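Local coordinates for type III secretion system effector protein ExoU (Pseudomonas fluorescens, PDB 4QMK) that is a type III secreted effector toxin that probably acts as a patatin-like phospholipase A2, sent to the host plasma membrane by binding phosphatidylinositol 4,5-bisphosphate, at residues Pro439-Ala444 with Gln461-Gly466; Ala444-Asp449 with Pro517-Trp522. All blocks are in the same frame, centred on the assembly; numbering follows the deposited sequence.

Contact 1: residues Pro439-Ala444 with Gln461-Gly466; sequences PSLNDA and QNDAAG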
# COMPACT_ATOMS: atom_id res chain seq x y z
N PRO A 439 48.80 -3.96 -0.20
CA PRO A 439 49.94 -4.85 0.02
C PRO A 439 50.33 -5.60 -1.21
O PRO A 439 51.47 -6.02 -1.31
CB PRO A 439 49.41 -5.86 1.03
CG PRO A 439 48.40 -5.10 1.81
CD PRO A 439 47.75 -4.15 0.83
N SER A 440 49.40 -5.85 -2.12
CA SER A 440 49.78 -6.56 -3.35
C SER A 440 48.87 -6.23 -4.49
O SER A 440 47.80 -5.65 -4.32
CB SER A 440 49.69 -8.07 -3.16
OG SER A 440 48.35 -8.45 -2.91
N LEU A 441 49.27 -6.69 -5.66
CA LEU A 441 48.46 -6.50 -6.85
C LEU A 441 47.15 -7.23 -6.70
O LEU A 441 46.13 -6.77 -7.17
CB LEU A 441 49.19 -6.98 -8.07
CG LEU A 441 48.37 -6.94 -9.36
CD1 LEU A 441 47.89 -5.54 -9.66
CD2 LEU A 441 49.27 -7.42 -10.48
N ASN A 442 47.16 -8.37 -6.04
CA ASN A 442 45.91 -9.10 -5.88
C ASN A 442 44.88 -8.32 -5.05
O ASN A 442 43.71 -8.30 -5.38
CB ASN A 442 46.16 -10.46 -5.29
CG ASN A 442 44.90 -11.25 -5.11
OD1 ASN A 442 44.24 -11.59 -6.07
ND2 ASN A 442 44.54 -11.50 -3.88
N ASP A 443 45.32 -7.71 -3.95
CA ASP A 443 44.43 -6.93 -3.08
C ASP A 443 43.84 -5.71 -3.79
O ASP A 443 42.69 -5.35 -3.56
CB ASP A 443 45.17 -6.48 -1.83
CG ASP A 443 45.45 -7.61 -0.89
OD1 ASP A 443 44.55 -8.44 -0.65
OD2 ASP A 443 46.58 -7.69 -0.38
N ALA A 444 44.62 -5.10 -4.67
CA ALA A 444 44.12 -4.01 -5.49
C ALA A 444 43.04 -4.54 -6.44
O ALA A 444 41.97 -3.95 -6.57
CB ALA A 444 45.27 -3.37 -6.25
N GLN A 461 47.00 -8.83 -17.64
CA GLN A 461 47.30 -10.18 -18.15
C GLN A 461 48.76 -10.37 -18.44
O GLN A 461 49.26 -11.47 -18.35
CB GLN A 461 46.58 -10.47 -19.48
CG GLN A 461 45.25 -11.18 -19.35
CD GLN A 461 45.41 -12.56 -18.74
OE1 GLN A 461 46.31 -13.34 -19.10
NE2 GLN A 461 44.53 -12.88 -17.80
N ASN A 462 49.43 -9.29 -18.83
CA ASN A 462 50.86 -9.34 -19.16
C ASN A 462 51.77 -9.39 -17.94
O ASN A 462 52.98 -9.41 -18.08
CB ASN A 462 51.25 -8.15 -20.04
CG ASN A 462 50.44 -8.08 -21.31
OD1 ASN A 462 50.13 -9.10 -21.91
ND2 ASN A 462 50.09 -6.86 -21.73
N ASP A 463 51.20 -9.40 -16.75
CA ASP A 463 51.97 -9.53 -15.53
C ASP A 463 51.57 -10.84 -14.88
O ASP A 463 50.38 -11.16 -14.86
CB ASP A 463 51.62 -8.39 -14.61
CG ASP A 463 52.47 -8.39 -13.36
OD1 ASP A 463 53.70 -8.19 -13.50
OD2 ASP A 463 51.91 -8.56 -12.26
N ALA A 464 52.52 -11.61 -14.33
CA ALA A 464 52.19 -12.95 -13.74
C ALA A 464 51.24 -12.86 -12.56
O ALA A 464 50.20 -13.53 -12.55
CB ALA A 464 53.44 -13.70 -13.34
N ALA A 465 51.56 -12.01 -11.59
CA ALA A 465 50.64 -11.79 -10.45
C ALA A 465 49.30 -11.24 -10.89
O ALA A 465 48.26 -11.57 -10.31
CB ALA A 465 51.26 -10.85 -9.46
N GLY A 466 49.31 -10.42 -11.94
CA GLY A 466 48.08 -9.88 -12.50
C GLY A 466 47.20 -10.94 -13.09
O GLY A 466 46.00 -10.92 -12.96
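L441 meets the N-terminal turn of helix 464-491 with a single methyl group, CD2, and the contact illustrates how an apolar branch can settle against a helix start whose capping carboxylate and G466 amide are already bonded. The apolar part is small. L441 CD2 lies 4.1 Å from A465 CB and 3.8 Å from A465 C, while the CA atoms of L441 and G466 are 6.6 Å apart, the closest such pair across the segments. CG stands anti to the backbone N of L441 (chi1 175°), which carries the branched end out from helix 441-446 toward the other helix. There CD2 rests beside G466 N, at 3.3 Å, in van der Waals contact. The same methyl also reaches D463 OD2, at 3.4 Å, the leucine and the aspartate approaching from opposite directions. V57 of strand 57-61 also touches L441.

The capping bonds run within each segment. D463 is the N-cap of helix 464-491: its OD2 accepts from G466 N at 3.2 Å, on the anti side of the carboxylate and 26° out of its plane. The other oxygen, OD1, forms a salt bridge outside the two segments, with R51, so both oxygens of the carboxylate are engaged. S440 does the equivalent for helix 441-446, its OG accepting from D443 N at 3.3 Å with an angle of 165° at the hydrogen.

Between the two segments, then, the chemistry is purely van der Waals: one methyl rests against the capped first turn, where amide and carboxylate are bonded to each other, so the methyl contact need not leave that pair without a polar partner.

Contact 2: residues Ala444-Asp449 with Pro517-Trp522; sequences AVMAMD and PEDIEW
A Met-aromatic contact coupled to an indole hydrogen bond joins the last part of helix 441-446 to helix 517-526, with M446 and W522 supplying both interactions. The sulfur of M446 sits over one face of the W522 indole: SD is 4.3 Å from the centroid of the five-membered ring and only 4° off its normal. M446 CE carries on over the six-membered part, reaching W522 CZ2 at 4.3 Å. Bends at chi2 and chi3 fold the thioether chain across the ring instead of letting it run straight out.

The backbone carbonyl of the same methionine takes the indole N-H. W522 NE1 donates to M446 O at 3.1 Å, in the carbonyl plane and on a lone pair, though the oxygen is tilted 18° from the ring plane. This buried N-H is thereby satisfied, and ring rotation is restrained by a bond at NE1 together with sulfur over a face. R526 adds a cation-pi interaction with W522.

D519, one turn earlier on the tryptophan's helix, crosses the methionine chain at about a right angle and brings OD1 to 4.1 Å from M446 SD. Its stronger partner is R515, which forms a salt bridge with OD2. F472 and R473 of helix 464-491 also touch M446, which therefore lies where helices 441-446, 464-491 and 517-526 come together. The motif at this junction is a buried Met-aromatic pair, backed by the indole hydrogen bond.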
# COMPACT_ATOMS: atom_id res chain seq x y z
N ALA A 444 44.62 -5.10 -4.67
CA ALA A 444 44.12 -4.01 -5.49
C ALA A 444 43.04 -4.54 -6.44
O ALA A 444 41.97 -3.95 -6.57
CB ALA A 444 45.27 -3.37 -6.25
N VAL A 445 43.29 -5.70 -7.06
CA VAL A 445 42.30 -6.30 -7.96
C VAL A 445 41.03 -6.65 -7.20
O VAL A 445 39.93 -6.41 -7.70
CB VAL A 445 42.82 -7.55 -8.65
CG1 VAL A 445 41.70 -8.34 -9.27
CG2 VAL A 445 43.86 -7.18 -9.68
N MET A 446 41.17 -7.10 -5.96
CA MET A 446 39.98 -7.42 -5.14
C MET A 446 39.15 -6.17 -4.84
O MET A 446 37.94 -6.28 -4.53
CB MET A 446 40.36 -8.10 -3.81
CG MET A 446 41.09 -9.42 -3.91
SD MET A 446 40.05 -10.88 -4.21
CE MET A 446 39.72 -10.63 -5.96
N ALA A 447 39.78 -5.00 -4.88
CA ALA A 447 39.04 -3.76 -4.66
C ALA A 447 38.32 -3.20 -5.91
O ALA A 447 37.61 -2.25 -5.80
CB ALA A 447 39.98 -2.71 -4.12
N MET A 448 38.54 -3.77 -7.08
CA MET A 448 37.95 -3.26 -8.33
C MET A 448 36.71 -4.02 -8.70
O MET A 448 36.68 -5.24 -8.61
CB MET A 448 38.93 -3.39 -9.48
CG MET A 448 40.29 -2.84 -9.13
SD MET A 448 41.48 -2.77 -10.49
CE MET A 448 41.16 -4.33 -11.18
N ASP A 449 35.66 -3.29 -9.03
CA ASP A 449 34.39 -3.90 -9.51
C ASP A 449 34.60 -4.45 -10.90
O ASP A 449 35.67 -4.25 -11.49
CB ASP A 449 33.23 -2.86 -9.48
CG ASP A 449 33.48 -1.63 -10.33
OD1 ASP A 449 33.57 -1.74 -11.56
OD2 ASP A 449 33.56 -0.53 -9.77
N PRO A 517 41.49 -16.67 3.92
CA PRO A 517 40.26 -16.23 4.61
C PRO A 517 39.63 -14.97 4.04
O PRO A 517 38.42 -14.84 4.08
CB PRO A 517 40.74 -16.00 6.05
CG PRO A 517 41.94 -16.89 6.20
CD PRO A 517 42.62 -16.79 4.86
N GLU A 518 40.43 -14.04 3.54
CA GLU A 518 39.88 -12.83 2.90
C GLU A 518 38.91 -13.17 1.76
O GLU A 518 37.94 -12.46 1.54
CB GLU A 518 40.99 -11.96 2.25
CG GLU A 518 42.01 -11.23 3.12
CD GLU A 518 43.34 -10.96 2.34
OE1 GLU A 518 43.29 -10.92 1.08
OE2 GLU A 518 44.43 -10.78 2.97
N ASP A 519 39.21 -14.23 1.00
CA ASP A 519 38.39 -14.60 -0.17
C ASP A 519 37.01 -15.02 0.26
O ASP A 519 36.04 -14.80 -0.48
CB ASP A 519 39.02 -15.75 -0.95
CG ASP A 519 40.20 -15.34 -1.71
OD1 ASP A 519 40.43 -14.14 -1.77
OD2 ASP A 519 40.94 -16.22 -2.26
N ILE A 520 36.94 -15.68 1.43
CA ILE A 520 35.66 -16.13 1.96
C ILE A 520 34.81 -14.85 2.24
O ILE A 520 33.68 -14.72 1.74
CB ILE A 520 35.84 -16.92 3.27
CG1 ILE A 520 36.71 -18.17 3.10
CG2 ILE A 520 34.49 -17.32 3.86
CD1 ILE A 520 36.04 -19.29 2.32
N GLU A 521 35.38 -13.90 2.99
CA GLU A 521 34.65 -12.66 3.32
C GLU A 521 34.23 -11.96 2.04
O GLU A 521 33.15 -11.37 1.96
CB GLU A 521 35.52 -11.61 4.05
CG GLU A 521 36.34 -12.00 5.24
CD GLU A 521 37.15 -10.77 5.74
OE1 GLU A 521 38.41 -10.72 5.55
OE2 GLU A 521 36.51 -9.81 6.27
N TRP A 522 35.13 -11.93 1.08
CA TRP A 522 34.87 -11.23 -0.17
C TRP A 522 33.68 -11.82 -0.93
O TRP A 522 32.74 -11.09 -1.31
CB TRP A 522 36.11 -11.22 -0.99
CG TRP A 522 36.03 -10.41 -2.21
CD1 TRP A 522 36.47 -9.14 -2.37
CD2 TRP A 522 35.63 -10.86 -3.52
NE1 TRP A 522 36.32 -8.74 -3.68
CE2 TRP A 522 35.79 -9.78 -4.39
CE3 TRP A 522 35.18 -12.09 -4.03
CZ2 TRP A 522 35.52 -9.89 -5.72
CZ3 TRP A 522 34.85 -12.17 -5.39
CH2 TRP A 522 35.02 -11.10 -6.19

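How the contacts relate
From the N terminus, the chain enters helix 441-446 after strand 434-438, at the edge of the four-stranded antiparallel sheet. Contact 1 closes a short, mostly helical loop, bringing 439-444 against 461-466 after helix 450-461. Contact 2 starts at the shared A444 and closes a longer loop, since 444-449 waits until 517-522 for its partner. The two loops cross: 461-466 falls between the segments of contact 2. Helix 441-446 is thus common to both, its first turn meeting the start of helix 464-491 and its later part meeting helix 517-526. The contact centres lie about 12 Å apart, and D443 and E518 bring like charges close between them.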